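Local coordinates for DUF2666 domain-containing protein (Pyrococcus furiosus, PDB 3V68) that is of unknown detailed function but probably binds double-stranded DNA, as a member of the DUF2666 family with two copies of the family sequence, at residues Glu117-Lys122 with Glu221-Ala226; Val104-Ile109 with Leu235-Pro240; Phe8-Glu13 with Asp135-Thr140. All coordinates share one frame; numbering follows the deposited sequence.

Contact 1: residues Glu117-Lys122 with Glu221-Ala226; sequences EFPGGK and EVRYAA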
ATOM      1  N   GLU A 117       6.497   0.650   5.194  1.00 12.93           N
ATOM      2  CA  GLU A 117       6.325  -0.793   5.229  1.00 12.94           C
ATOM      3  C   GLU A 117       6.122  -1.230   6.673  1.00 12.32           C
ATOM      4  O   GLU A 117       6.655  -0.621   7.601  1.00 12.57           O
ATOM      5  CB  GLU A 117       7.537  -1.502   4.620  1.00 13.41           C
ATOM      6  CG  GLU A 117       7.682  -1.250   3.120  1.00 16.07           C
ATOM      7  CD  GLU A 117       8.803  -2.050   2.483  1.00 19.67           C
ATOM      8  OE1 GLU A 117       9.959  -1.971   2.959  1.00 21.67           O
ATOM      9  OE2 GLU A 117       8.533  -2.754   1.491  1.00 21.71           O
ATOM     10  N   PHE A 118       5.327  -2.272   6.851  1.00 11.89           N
ATOM     11  CA  PHE A 118       5.155  -2.895   8.154  1.00 11.66           C
ATOM     12  C   PHE A 118       6.352  -3.780   8.487  1.00 11.85           C
ATOM     13  O   PHE A 118       7.153  -4.085   7.608  1.00 11.64           O
ATOM     14  CB  PHE A 118       3.848  -3.687   8.171  1.00 11.79           C
ATOM     15  CG  PHE A 118       2.633  -2.817   8.198  1.00 12.12           C
ATOM     16  CD1 PHE A 118       2.038  -2.475   9.409  1.00 13.00           C
ATOM     17  CD2 PHE A 118       2.089  -2.316   7.016  1.00 13.11           C
ATOM     18  CE1 PHE A 118       0.910  -1.649   9.447  1.00 13.78           C
ATOM     19  CE2 PHE A 118       0.962  -1.491   7.050  1.00 14.20           C
ATOM     20  CZ  PHE A 118       0.381  -1.160   8.264  1.00 14.19           C
ATOM     21  N   PRO A 119       6.491  -4.179   9.763  1.00 12.22           N
ATOM     22  CA  PRO A 119       7.611  -5.035  10.144  1.00 12.42           C
ATOM     23  C   PRO A 119       7.631  -6.339   9.359  1.00 12.59           C
ATOM     24  O   PRO A 119       6.584  -6.815   8.919  1.00 13.04           O
ATOM     25  CB  PRO A 119       7.327  -5.336  11.620  1.00 12.61           C
ATOM     26  CG  PRO A 119       6.530  -4.180  12.081  1.00 12.56           C
ATOM     27  CD  PRO A 119       5.648  -3.845  10.925  1.00 12.55           C
ATOM     28  N   GLY A 120       8.823  -6.887   9.153  1.00 12.72           N
ATOM     29  CA  GLY A 120       8.948  -8.276   8.697  1.00 12.78           C
ATOM     30  C   GLY A 120       9.355  -8.506   7.258  1.00 12.58           C
ATOM     31  O   GLY A 120       9.569  -9.652   6.856  1.00 13.27           O
ATOM     32  N   GLY A 121       9.468  -7.436   6.479  1.00 12.44           N
ATOM     33  CA  GLY A 121       9.883  -7.555   5.085  1.00 12.03           C
ATOM     34  C   GLY A 121       8.868  -8.260   4.208  1.00 11.82           C
ATOM     35  O   GLY A 121       7.664  -8.230   4.487  1.00 11.79           O
ATOM     36  N   LYS A 122       9.357  -8.915   3.160  1.00 12.21           N
ATOM     37  CA  LYS A 122       8.486  -9.485   2.140  1.00 12.34           C
ATOM     38  C   LYS A 122       8.537 -11.005   2.101  1.00 12.42           C
ATOM     39  O   LYS A 122       9.498 -11.627   2.567  1.00 12.23           O
ATOM     40  CB  LYS A 122       8.836  -8.909   0.761  1.00 12.64           C
ATOM     41  CG  LYS A 122       8.710  -7.390   0.686  1.00 14.17           C
ATOM     42  CD  LYS A 122       9.109  -6.853  -0.687  1.00 17.13           C
ATOM     43  CE  LYS A 122      10.602  -7.009  -0.971  1.00 19.39           C
ATOM     44  NZ  LYS A 122      11.451  -6.057  -0.202  1.00 21.54           N
ATOM     45  N   GLU A 221       1.887   0.619  15.805  1.00 14.28           N
ATOM     46  CA  GLU A 221       1.277   1.931  15.995  1.00 13.75           C
ATOM     47  C   GLU A 221       1.947   3.044  15.183  1.00 13.25           C
ATOM     48  O   GLU A 221       1.261   3.941  14.687  1.00 13.15           O
ATOM     49  CB  GLU A 221       1.259   2.301  17.479  1.00 14.23           C
ATOM     50  CG  GLU A 221       0.333   1.434  18.323  1.00 16.34           C
ATOM     51  CD  GLU A 221       0.580   1.590  19.817  1.00 18.84           C
ATOM     52  OE1 GLU A 221       1.734   1.831  20.222  1.00 20.87           O
ATOM     53  OE2 GLU A 221      -0.380   1.461  20.597  1.00 21.42           O
ATOM     54  N   VAL A 222       3.273   2.982  15.045  1.00 12.55           N
ATOM     55  CA  VAL A 222       4.009   4.004  14.288  1.00 11.85           C
ATOM     56  C   VAL A 222       3.707   4.000  12.786  1.00 11.32           C
ATOM     57  O   VAL A 222       3.761   5.050  12.157  1.00 10.91           O
ATOM     58  CB  VAL A 222       5.542   3.984  14.543  1.00 12.19           C
ATOM     59  CG1 VAL A 222       5.840   4.227  16.022  1.00 12.35           C
ATOM     60  CG2 VAL A 222       6.177   2.686  14.035  1.00 12.81           C
ATOM     61  N   ARG A 223       3.385   2.832  12.224  1.00 10.93           N
ATOM     62  CA  ARG A 223       2.973   2.748  10.813  1.00 10.48           C
ATOM     63  C   ARG A 223       1.684   3.520  10.561  1.00  9.96           C
ATOM     64  O   ARG A 223       1.510   4.114   9.496  1.00 10.62           O
ATOM     65  CB  ARG A 223       2.789   1.295  10.352  1.00 10.57           C
ATOM     66  CG  ARG A 223       4.030   0.645   9.760  1.00 11.59           C
ATOM     67  CD  ARG A 223       5.037   0.303  10.845  1.00 12.43           C
ATOM     68  NE  ARG A 223       6.310  -0.114  10.274  1.00 11.64           N
ATOM     69  CZ  ARG A 223       7.399  -0.391  10.981  1.00 13.48           C
ATOM     70  NH1 ARG A 223       7.390  -0.306  12.308  1.00 14.78           N
ATOM     71  NH2 ARG A 223       8.508  -0.755  10.348  1.00 16.15           N
ATOM     72  N   TYR A 224       0.787   3.506  11.543  1.00 10.06           N
ATOM     73  CA  TYR A 224      -0.477   4.225  11.419  1.00  9.72           C
ATOM     74  C   TYR A 224      -0.298   5.711  11.695  1.00  9.65           C
ATOM     75  O   TYR A 224      -0.938   6.543  11.055  1.00  9.48           O
ATOM     76  CB  TYR A 224      -1.553   3.579  12.299  1.00  9.76           C
ATOM     77  CG  TYR A 224      -1.903   2.206  11.784  1.00  9.73           C
ATOM     78  CD1 TYR A 224      -2.798   2.055  10.729  1.00 10.33           C
ATOM     79  CD2 TYR A 224      -1.291   1.067  12.305  1.00 10.66           C
ATOM     80  CE1 TYR A 224      -3.103   0.793  10.222  1.00 11.10           C
ATOM     81  CE2 TYR A 224      -1.586  -0.197  11.808  1.00 11.25           C
ATOM     82  CZ  TYR A 224      -2.491  -0.321  10.775  1.00 12.22           C
ATOM     83  OH  TYR A 224      -2.771  -1.568  10.290  1.00 13.60           O
ATOM     84  N   ALA A 225       0.602   6.042  12.618  1.00  9.66           N
ATOM     85  CA  ALA A 225       0.950   7.432  12.862  1.00  9.67           C
ATOM     86  C   ALA A 225       1.583   8.053  11.622  1.00  9.49           C
ATOM     87  O   ALA A 225       1.255   9.179  11.263  1.00  9.87           O
ATOM     88  CB  ALA A 225       1.865   7.557  14.069  1.00  9.83           C
ATOM     89  N   ALA A 226       2.473   7.312  10.953  1.00  9.52           N
ATOM     90  CA  ALA A 226       3.055   7.810   9.708  1.00  9.50           C
ATOM     91  C   ALA A 226       1.989   8.047   8.642  1.00  9.21           C
ATOM     92  O   ALA A 226       1.992   9.082   7.976  1.00  8.95           O
ATOM     93  CB  ALA A 226       4.134   6.867   9.195  1.00 10.10           C
TER
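A bend at chi2 (74°) turns CD of Arg223 aside, while Phe118 holds CG anti to its own carbonyl carbon, beside the backbone N; arginine stem and phenyl ring then slide past each other in opposite directions. Arg223 CG settles over one face of the Phe118 ring, 4.0 Å from its centroid, a CH-pi contact set toward the rim. Further out, Arg223 NE donates to Glu117 O at 2.7 Å. This bond is nearly straight (169°) and lies in the guanidinium plane; NH2 adds only a weak second bond to the same oxygen, and NH1 is taken by the carbonyl of Glu219. A long arginine suits the place because its methylenes pack on the ring while its head ties down a carbonyl. In this way the irregular chain between helix 91-110 and strand 136-143 is fastened to the side of helix 219-231. Pro119, a flat-sided apolar residue, brings CD over the centre of the guanidinium of Arg223, 3.8 Å above its plane. The rings of Phe118 and Tyr224 form an offset edge-to-face pair with planes at 62°, Phe118 CE1 lying 3.7 Å from Tyr224 CE2. The Tyr224 hydroxyl is bonded to the carbonyl of Val175 on helix 160-181.

Contact 2: residues Val104-Ile109 with Leu235-Pro240; sequences VLTREI and LKVDVP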
ATOM      1  N   VAL A 104       2.118   5.270  -5.483  1.00 13.56           N
ATOM      2  CA  VAL A 104       3.263   4.406  -5.778  1.00 13.37           C
ATOM      3  C   VAL A 104       4.560   5.177  -5.547  1.00 13.67           C
ATOM      4  O   VAL A 104       5.471   4.692  -4.869  1.00 13.90           O
ATOM      5  CB  VAL A 104       3.197   3.850  -7.227  1.00 13.35           C
ATOM      6  CG1 VAL A 104       4.533   3.258  -7.655  1.00 12.91           C
ATOM      7  CG2 VAL A 104       2.101   2.805  -7.333  1.00 13.90           C
ATOM      8  N   LEU A 105       4.621   6.387  -6.098  1.00 13.59           N
ATOM      9  CA  LEU A 105       5.796   7.239  -5.946  1.00 13.80           C
ATOM     10  C   LEU A 105       6.048   7.589  -4.475  1.00 13.44           C
ATOM     11  O   LEU A 105       7.173   7.503  -3.993  1.00 13.70           O
ATOM     12  CB  LEU A 105       5.652   8.513  -6.786  1.00 13.95           C
ATOM     13  CG  LEU A 105       6.830   9.490  -6.760  1.00 14.70           C
ATOM     14  CD1 LEU A 105       8.083   8.834  -7.330  1.00 15.32           C
ATOM     15  CD2 LEU A 105       6.501  10.771  -7.512  1.00 14.98           C
ATOM     16  N   THR A 106       4.987   7.966  -3.768  1.00 13.31           N
ATOM     17  CA  THR A 106       5.091   8.324  -2.356  1.00 12.94           C
ATOM     18  C   THR A 106       5.675   7.187  -1.507  1.00 13.00           C
ATOM     19  O   THR A 106       6.580   7.415  -0.698  1.00 12.89           O
ATOM     20  CB  THR A 106       3.723   8.795  -1.810  1.00 12.67           C
ATOM     21  OG1 THR A 106       3.294   9.938  -2.557  1.00 13.17           O
ATOM     22  CG2 THR A 106       3.813   9.168  -0.332  1.00 12.43           C
ATOM     23  N   ARG A 107       5.188   5.964  -1.709  1.00 13.23           N
ATOM     24  CA  ARG A 107       5.721   4.814  -0.990  1.00 13.48           C
ATOM     25  C   ARG A 107       7.210   4.617  -1.275  1.00 13.70           C
ATOM     26  O   ARG A 107       7.997   4.441  -0.354  1.00 13.63           O
ATOM     27  CB  ARG A 107       4.953   3.529  -1.327  1.00 13.37           C
ATOM     28  CG  ARG A 107       5.588   2.250  -0.729  1.00 13.11           C
ATOM     29  CD  ARG A 107       4.745   0.986  -0.969  1.00 13.10           C
ATOM     30  NE  ARG A 107       3.561   0.986  -0.117  1.00 14.65           N
ATOM     31  CZ  ARG A 107       3.388   0.221   0.957  1.00 12.47           C
ATOM     32  NH1 ARG A 107       4.303  -0.676   1.317  1.00 12.51           N
ATOM     33  NH2 ARG A 107       2.266   0.331   1.653  1.00 12.73           N
ATOM     34  N   GLU A 108       7.590   4.649  -2.551  1.00 14.49           N
ATOM     35  CA  GLU A 108       8.976   4.369  -2.916  1.00 15.60           C
ATOM     36  C   GLU A 108       9.932   5.460  -2.439  1.00 15.73           C
ATOM     37  O   GLU A 108      11.041   5.162  -1.988  1.00 16.13           O
ATOM     38  CB  GLU A 108       9.110   4.111  -4.420  1.00 15.90           C
ATOM     39  CG  GLU A 108       8.402   2.837  -4.894  1.00 18.85           C
ATOM     40  CD  GLU A 108       8.746   1.602  -4.063  1.00 21.71           C
ATOM     41  OE1 GLU A 108       9.933   1.213  -4.030  1.00 23.89           O
ATOM     42  OE2 GLU A 108       7.825   1.017  -3.450  1.00 23.03           O
ATOM     43  N   ILE A 109       9.488   6.713  -2.504  1.00 15.54           N
ATOM     44  CA  ILE A 109      10.319   7.842  -2.066  1.00 15.78           C
ATOM     45  C   ILE A 109      10.499   7.874  -0.546  1.00 15.75           C
ATOM     46  O   ILE A 109      11.568   8.239  -0.054  1.00 16.13           O
ATOM     47  CB  ILE A 109       9.772   9.209  -2.582  1.00 15.70           C
ATOM     48  CG1 ILE A 109       9.849   9.303  -4.118  1.00 16.31           C
ATOM     49  CG2 ILE A 109      10.503  10.394  -1.927  1.00 16.07           C
ATOM     50  CD1 ILE A 109      11.259   9.166  -4.721  1.00 16.56           C
ATOM     51  N   LEU A 235      -1.244  12.938   1.163  1.00 12.03           N
ATOM     52  CA  LEU A 235      -0.384  11.886   0.638  1.00 12.09           C
ATOM     53  C   LEU A 235      -0.829  10.512   1.109  1.00 12.21           C
ATOM     54  O   LEU A 235      -1.321  10.356   2.229  1.00 12.72           O
ATOM     55  CB  LEU A 235       1.071  12.131   1.047  1.00 11.88           C
ATOM     56  CG  LEU A 235       1.767  13.367   0.460  1.00 12.16           C
ATOM     57  CD1 LEU A 235       3.120  13.582   1.115  1.00 13.04           C
ATOM     58  CD2 LEU A 235       1.913  13.287  -1.061  1.00 13.74           C
ATOM     59  N   LYS A 236      -0.649   9.516   0.243  1.00 12.17           N
ATOM     60  CA  LYS A 236      -1.000   8.130   0.552  1.00 12.77           C
ATOM     61  C   LYS A 236       0.169   7.225   0.229  1.00 12.35           C
ATOM     62  O   LYS A 236       0.916   7.497  -0.707  1.00 12.34           O
ATOM     63  CB  LYS A 236      -2.206   7.684  -0.276  1.00 13.17           C
ATOM     64  CG  LYS A 236      -3.505   8.390   0.049  1.00 15.84           C
ATOM     65  CD  LYS A 236      -4.579   7.976  -0.938  1.00 19.92           C
ATOM     66  CE  LYS A 236      -5.951   8.467  -0.513  1.00 22.20           C
ATOM     67  NZ  LYS A 236      -7.014   7.937  -1.413  1.00 24.81           N
ATOM     68  N   VAL A 237       0.304   6.138   0.985  1.00 12.25           N
ATOM     69  CA  VAL A 237       1.329   5.128   0.705  1.00 12.39           C
ATOM     70  C   VAL A 237       0.714   3.764   0.392  1.00 12.65           C
ATOM     71  O   VAL A 237       1.428   2.803   0.075  1.00 13.15           O
ATOM     72  CB  VAL A 237       2.372   4.997   1.844  1.00 12.20           C
ATOM     73  CG1 VAL A 237       3.265   6.235   1.912  1.00 12.05           C
ATOM     74  CG2 VAL A 237       1.700   4.711   3.196  1.00 11.59           C
ATOM     75  N   ASP A 238      -0.612   3.687   0.489  1.00 13.08           N
ATOM     76  CA  ASP A 238      -1.369   2.499   0.093  1.00 13.52           C
ATOM     77  C   ASP A 238      -2.193   2.860  -1.144  1.00 13.98           C
ATOM     78  O   ASP A 238      -2.981   3.807  -1.108  1.00 14.46           O
ATOM     79  CB  ASP A 238      -2.266   2.008   1.248  1.00 13.62           C
ATOM     80  CG  ASP A 238      -1.477   1.685   2.519  1.00 13.85           C
ATOM     81  OD1 ASP A 238      -0.434   0.998   2.418  1.00 14.58           O
ATOM     82  OD2 ASP A 238      -1.899   2.111   3.626  1.00 15.72           O
ATOM     83  N   VAL A 239      -1.988   2.126  -2.239  1.00 14.01           N
ATOM     84  CA  VAL A 239      -2.712   2.364  -3.501  1.00 13.87           C
ATOM     85  C   VAL A 239      -4.226   2.201  -3.299  1.00 14.02           C
ATOM     86  O   VAL A 239      -4.672   1.166  -2.806  1.00 14.24           O
ATOM     87  CB  VAL A 239      -2.224   1.415  -4.632  1.00 13.88           C
ATOM     88  CG1 VAL A 239      -3.138   1.501  -5.855  1.00 14.26           C
ATOM     89  CG2 VAL A 239      -0.776   1.726  -5.010  1.00 14.17           C
ATOM     90  N   PRO A 240      -5.019   3.233  -3.657  1.00 14.10           N
ATOM     91  CA  PRO A 240      -6.469   3.115  -3.503  1.00 14.05           C
ATOM     92  C   PRO A 240      -7.083   2.204  -4.570  1.00 14.21           C
ATOM     93  O   PRO A 240      -7.152   2.573  -5.753  1.00 14.20           O
ATOM     94  CB  PRO A 240      -6.954   4.565  -3.637  1.00 13.97           C
ATOM     95  CG  PRO A 240      -5.929   5.227  -4.484  1.00 14.51           C
ATOM     96  CD  PRO A 240      -4.619   4.566  -4.151  1.00 13.81           C
TER
HETATM   97  O   HOH W   1       0.315  10.354  -2.359  1.00 13.28           O
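Leu235 reaches toward Thr106 with one methyl, its CD2 coming to 3.9 Å from Thr106 OG1, and it also packs on Leu70 and Leu73 of helix 66-73, a greasy setting that suits leucine. At Lys236 the backbone takes over. Lys236 N donates to a water at 2.9 Å, and that water donates to Thr106 OG1 at 3.0 Å. The threonine oxygen is also bonded to the carbonyl of Lys102, so this hydroxyl of a buried threonine has two partners. The Lys236 side chain leaves the backbone away from the helix, and its NZ forms a salt bridge with Glu99. Val237 lays CG1 across Thr106 CG2 at about a right angle, 3.7 Å apart. A polar link that ties the irregular connection between helices 219-231 and 241-248 to helix 91-110, and so joins parts of the two DUF2666 regions, is made at the Val237 carbonyl. Arg107 grips Val237 O side-on with two nitrogens: NE at 2.8 Å, nearly along the C=O axis, and NH2 at 3.1 Å, from above the carbonyl plane. A bend at chi3 (-73°) turns NE out of the otherwise extended chain. An alanine here would remove the guanidinium, which would probably leave the Val237 carbonyl without its two arginine donors and Asp238 OD1 without this cationic partner. Asp238 follows: its OD1 meets Arg107 NH2 at 2.9 Å in a salt bridge whose hydrogen bond is weak (119°), while OD2 pairs with Arg227. The carboxylate thus probably offsets the repulsion between two arginines whose NH2 groups lie close. Val239 CG2 then lies beside Val104 CG2, 3.9 Å apart, two branched aliphatic groups pointing the same way in a buried site.

Contact 3: residues Phe8-Glu13 with Asp135-Thr140; sequences FTAKHE and DHINFT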
ATOM      1  N   PHE A   8      -1.665 -16.713   1.903  1.00 13.17           N
ATOM      2  CA  PHE A   8      -1.426 -15.937   0.703  1.00 13.08           C
ATOM      3  C   PHE A   8      -0.514 -16.728  -0.220  1.00 13.33           C
ATOM      4  O   PHE A   8       0.562 -17.159   0.187  1.00 13.53           O
ATOM      5  CB  PHE A   8      -0.777 -14.584   1.028  1.00 13.04           C
ATOM      6  CG  PHE A   8      -0.408 -13.797  -0.193  1.00 12.73           C
ATOM      7  CD1 PHE A   8      -1.388 -13.132  -0.921  1.00 13.53           C
ATOM      8  CD2 PHE A   8       0.915 -13.741  -0.637  1.00 13.57           C
ATOM      9  CE1 PHE A   8      -1.064 -12.417  -2.069  1.00 12.66           C
ATOM     10  CE2 PHE A   8       1.248 -13.024  -1.786  1.00 13.98           C
ATOM     11  CZ  PHE A   8       0.259 -12.363  -2.502  1.00 13.64           C
ATOM     12  N   THR A   9      -0.950 -16.921  -1.461  1.00 13.58           N
ATOM     13  CA  THR A   9      -0.063 -17.452  -2.495  1.00 14.18           C
ATOM     14  C   THR A   9      -0.207 -16.626  -3.762  1.00 14.48           C
ATOM     15  O   THR A   9      -1.264 -16.046  -4.021  1.00 14.34           O
ATOM     16  CB  THR A   9      -0.289 -18.963  -2.821  1.00 14.29           C
ATOM     17  OG1 THR A   9      -1.570 -19.159  -3.432  1.00 14.90           O
ATOM     18  CG2 THR A   9      -0.181 -19.837  -1.572  1.00 15.23           C
ATOM     19  N   ALA A  10       0.872 -16.562  -4.532  1.00 15.10           N
ATOM     20  CA  ALA A  10       0.869 -15.891  -5.821  1.00 15.96           C
ATOM     21  C   ALA A  10       1.715 -16.700  -6.782  1.00 16.76           C
ATOM     22  O   ALA A  10       2.759 -17.233  -6.404  1.00 16.75           O
ATOM     23  CB  ALA A  10       1.412 -14.475  -5.695  1.00 16.03           C
ATOM     24  N   LYS A  11       1.243 -16.802  -8.018  1.00 17.60           N
ATOM     25  CA  LYS A  11       1.970 -17.478  -9.081  1.00 18.51           C
ATOM     26  C   LYS A  11       1.674 -16.739 -10.379  1.00 18.79           C
ATOM     27  O   LYS A  11       0.544 -16.753 -10.860  1.00 18.37           O
ATOM     28  CB  LYS A  11       1.547 -18.947  -9.172  1.00 18.83           C
ATOM     29  CG  LYS A  11       2.175 -19.714 -10.328  1.00 20.29           C
ATOM     30  CD  LYS A  11       1.773 -21.181 -10.292  1.00 22.68           C
ATOM     31  CE  LYS A  11       2.251 -21.917 -11.535  1.00 23.84           C
ATOM     32  NZ  LYS A  11       1.419 -21.612 -12.733  1.00 25.97           N
ATOM     33  N   HIS A  12       2.679 -16.056 -10.917  1.00 19.60           N
ATOM     34  CA  HIS A  12       2.532 -15.350 -12.186  1.00 20.91           C
ATOM     35  C   HIS A  12       3.893 -15.113 -12.808  1.00 21.83           C
ATOM     36  O   HIS A  12       4.747 -14.458 -12.214  1.00 21.80           O
ATOM     37  CB  HIS A  12       1.776 -14.025 -12.009  1.00 20.93           C
ATOM     38  CG  HIS A  12       1.422 -13.362 -13.302  1.00 21.38           C
ATOM     39  ND1 HIS A  12       1.517 -12.001 -13.496  1.00 21.99           N
ATOM     40  CD2 HIS A  12       0.994 -13.879 -14.478  1.00 22.55           C
ATOM     41  CE1 HIS A  12       1.149 -11.706 -14.730  1.00 22.86           C
ATOM     42  NE2 HIS A  12       0.828 -12.829 -15.348  1.00 22.87           N
ATOM     43  N   GLU A  13       4.084 -15.655 -14.012  1.00 23.11           N
ATOM     44  CA  GLU A  13       5.401 -15.708 -14.650  1.00 24.43           C
ATOM     45  C   GLU A  13       6.394 -16.356 -13.675  1.00 24.48           C
ATOM     46  O   GLU A  13       6.174 -17.485 -13.230  1.00 25.12           O
ATOM     47  CB  GLU A  13       5.869 -14.314 -15.112  1.00 24.85           C
ATOM     48  CG  GLU A  13       4.842 -13.504 -15.918  1.00 26.87           C
ATOM     49  CD  GLU A  13       4.644 -14.014 -17.339  1.00 29.51           C
ATOM     50  OE1 GLU A  13       5.642 -14.379 -17.996  1.00 31.09           O
ATOM     51  OE2 GLU A  13       3.485 -14.034 -17.804  1.00 31.17           O
ATOM     52  N   ASP A 135      -1.627 -19.934 -12.952  1.00 22.36           N
ATOM     53  CA  ASP A 135      -1.239 -18.616 -12.462  1.00 21.14           C
ATOM     54  C   ASP A 135      -2.413 -17.993 -11.714  1.00 19.89           C
ATOM     55  O   ASP A 135      -3.565 -18.133 -12.131  1.00 19.73           O
ATOM     56  CB  ASP A 135      -0.807 -17.711 -13.624  1.00 21.28           C
ATOM     57  CG  ASP A 135       0.611 -17.993 -14.106  1.00 22.03           C
ATOM     58  OD1 ASP A 135       1.281 -18.901 -13.565  1.00 22.27           O
ATOM     59  OD2 ASP A 135       1.057 -17.296 -15.041  1.00 23.03           O
ATOM     60  N   HIS A 136      -2.122 -17.317 -10.606  1.00 18.57           N
ATOM     61  CA  HIS A 136      -3.173 -16.809  -9.726  1.00 17.38           C
ATOM     62  C   HIS A 136      -2.635 -15.858  -8.665  1.00 16.77           C
ATOM     63  O   HIS A 136      -1.431 -15.799  -8.413  1.00 16.61           O
ATOM     64  CB  HIS A 136      -3.864 -17.971  -9.002  1.00 17.16           C
ATOM     65  CG  HIS A 136      -2.990 -18.637  -7.986  1.00 16.74           C
ATOM     66  ND1 HIS A 136      -2.066 -19.602  -8.324  1.00 16.39           N
ATOM     67  CD2 HIS A 136      -2.864 -18.443  -6.651  1.00 15.85           C
ATOM     68  CE1 HIS A 136      -1.427 -19.994  -7.235  1.00 16.91           C
ATOM     69  NE2 HIS A 136      -1.886 -19.301  -6.207  1.00 17.54           N
ATOM     70  N   ILE A 137      -3.558 -15.126  -8.048  1.00 16.03           N
ATOM     71  CA  ILE A 137      -3.332 -14.450  -6.777  1.00 15.59           C
ATOM     72  C   ILE A 137      -4.361 -15.026  -5.811  1.00 14.92           C
ATOM     73  O   ILE A 137      -5.529 -15.173  -6.167  1.00 14.58           O
ATOM     74  CB  ILE A 137      -3.554 -12.917  -6.886  1.00 15.73           C
ATOM     75  CG1 ILE A 137      -2.790 -12.313  -8.080  1.00 16.90           C
ATOM     76  CG2 ILE A 137      -3.220 -12.221  -5.555  1.00 16.32           C
ATOM     77  CD1 ILE A 137      -1.274 -12.374  -7.988  1.00 18.39           C
ATOM     78  N   ASN A 138      -3.934 -15.355  -4.595  1.00 14.40           N
ATOM     79  CA  ASN A 138      -4.840 -15.927  -3.601  1.00 14.26           C
ATOM     80  C   ASN A 138      -4.586 -15.418  -2.181  1.00 13.59           C
ATOM     81  O   ASN A 138      -3.568 -15.752  -1.570  1.00 13.69           O
ATOM     82  CB  ASN A 138      -4.780 -17.464  -3.653  1.00 14.80           C
ATOM     83  CG  ASN A 138      -5.405 -18.122  -2.435  1.00 15.95           C
ATOM     84  OD1 ASN A 138      -6.460 -17.705  -1.955  1.00 17.29           O
ATOM     85  ND2 ASN A 138      -4.744 -19.158  -1.923  1.00 18.67           N
ATOM     86  N   PHE A 139      -5.509 -14.601  -1.676  1.00 12.92           N
ATOM     87  CA  PHE A 139      -5.551 -14.247  -0.258  1.00 12.48           C
ATOM     88  C   PHE A 139      -6.830 -14.814   0.334  1.00 12.78           C
ATOM     89  O   PHE A 139      -7.930 -14.404  -0.039  1.00 12.33           O
ATOM     90  CB  PHE A 139      -5.505 -12.727  -0.046  1.00 12.35           C
ATOM     91  CG  PHE A 139      -5.525 -12.311   1.409  1.00 11.79           C
ATOM     92  CD1 PHE A 139      -4.337 -12.156   2.109  1.00 12.19           C
ATOM     93  CD2 PHE A 139      -6.730 -12.084   2.078  1.00 12.81           C
ATOM     94  CE1 PHE A 139      -4.336 -11.774   3.447  1.00 12.92           C
ATOM     95  CE2 PHE A 139      -6.746 -11.708   3.422  1.00 13.01           C
ATOM     96  CZ  PHE A 139      -5.540 -11.554   4.110  1.00 12.71           C
ATOM     97  N   THR A 140      -6.682 -15.747   1.267  1.00 13.24           N
ATOM     98  CA  THR A 140      -7.830 -16.378   1.901  1.00 14.04           C
ATOM     99  C   THR A 140      -7.668 -16.306   3.407  1.00 14.35           C
ATOM    100  O   THR A 140      -6.644 -16.729   3.951  1.00 14.43           O
ATOM    101  CB  THR A 140      -7.999 -17.846   1.433  1.00 14.23           C
ATOM    102  OG1 THR A 140      -8.253 -17.870   0.027  1.00 16.01           O
ATOM    103  CG2 THR A 140      -9.159 -18.521   2.151  1.00 15.17           C
TER
HETATM  104  O   HOH W   2       3.979 -19.104 -13.654  1.00 35.97           O
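Thr9 and Asn138 face each other as a hydrogen-bonded pair of two antiparallel strands running at 176°, with Thr9 N to Asn138 O at 2.9 Å and Asn138 N to Thr9 O at 2.8 Å. Lys11 and His136 repeat the pattern, and between these pairs Ala10 and Ile137 form a non-hydrogen-bonded pair. On the face bearing Phe8, Ala10, Ile137 and Phe139 the packing is apolar and buried. Phe8 CE1 comes within 4.1 Å of Ile137 CG2, and the Phe8 ring turns its edge to CB of Phe139; helices 26-43 and 160-181 pack on this side. The small Ala10 suits its place beside the bulkier Ile137, whose CD1 touches its methyl. The opposite face is polar but still close-fitting. Chi1 of Thr9 (67°) sets OG1 between the backbone N and the carbonyl carbon, where it shares a hydrogen bond of 2.8 Å with His136 NE2, at the imidazole edge and in its plane.

Toward the strand end the backbone pairing persists to Lys11 and His136, but Lys11, His12 and Asp135 are partly exposed and Glu13, beyond the strand, is exposed. There the extended Lys11 turns at chi4 (-76°) so that NZ meets Asp135 OD1 at 2.8 Å in a salt bridge, on the anti side of the carboxylate and tilted from its plane; NZ also donates to the carbonyl of Glu133. A water donates to Asp135 OD1 at 2.7 Å and to Glu13 O at 2.8 Å. Strands 5-12 and 136-143 are the inner strands of a four-stranded antiparallel sheet, one from each DUF2666 region, joining the two hairpins. The chemistry implies that backbone bonds, apolar packing and the Thr9-His136 bond fix the middle, while the more exposed end probably leans on the Lys11-Asp135 salt bridge and a water bridge.

Overall arrangement
The three contacts run from the helical interior to the sheet. Contact 2 is the most central, its middle about 7 Å from the centre of the chain, and buried; contact 1, about 11 Å out, is only partly so. Those two touch, and share neighbours: Arg227 of helix 219-231 adjoins both. In each an arginine is drawn to a backbone carbonyl, yet contact 1 packs it against one phenyl ring and a proline, contact 2 beside a carboxylate. Contact 3, about 17 Å out between centres, relies on strand pairing; it too is largely buried, between the sheet and helices 26-43 and 160-181, and opens to solvent at its charged end. Helix 160-181 lies against all three.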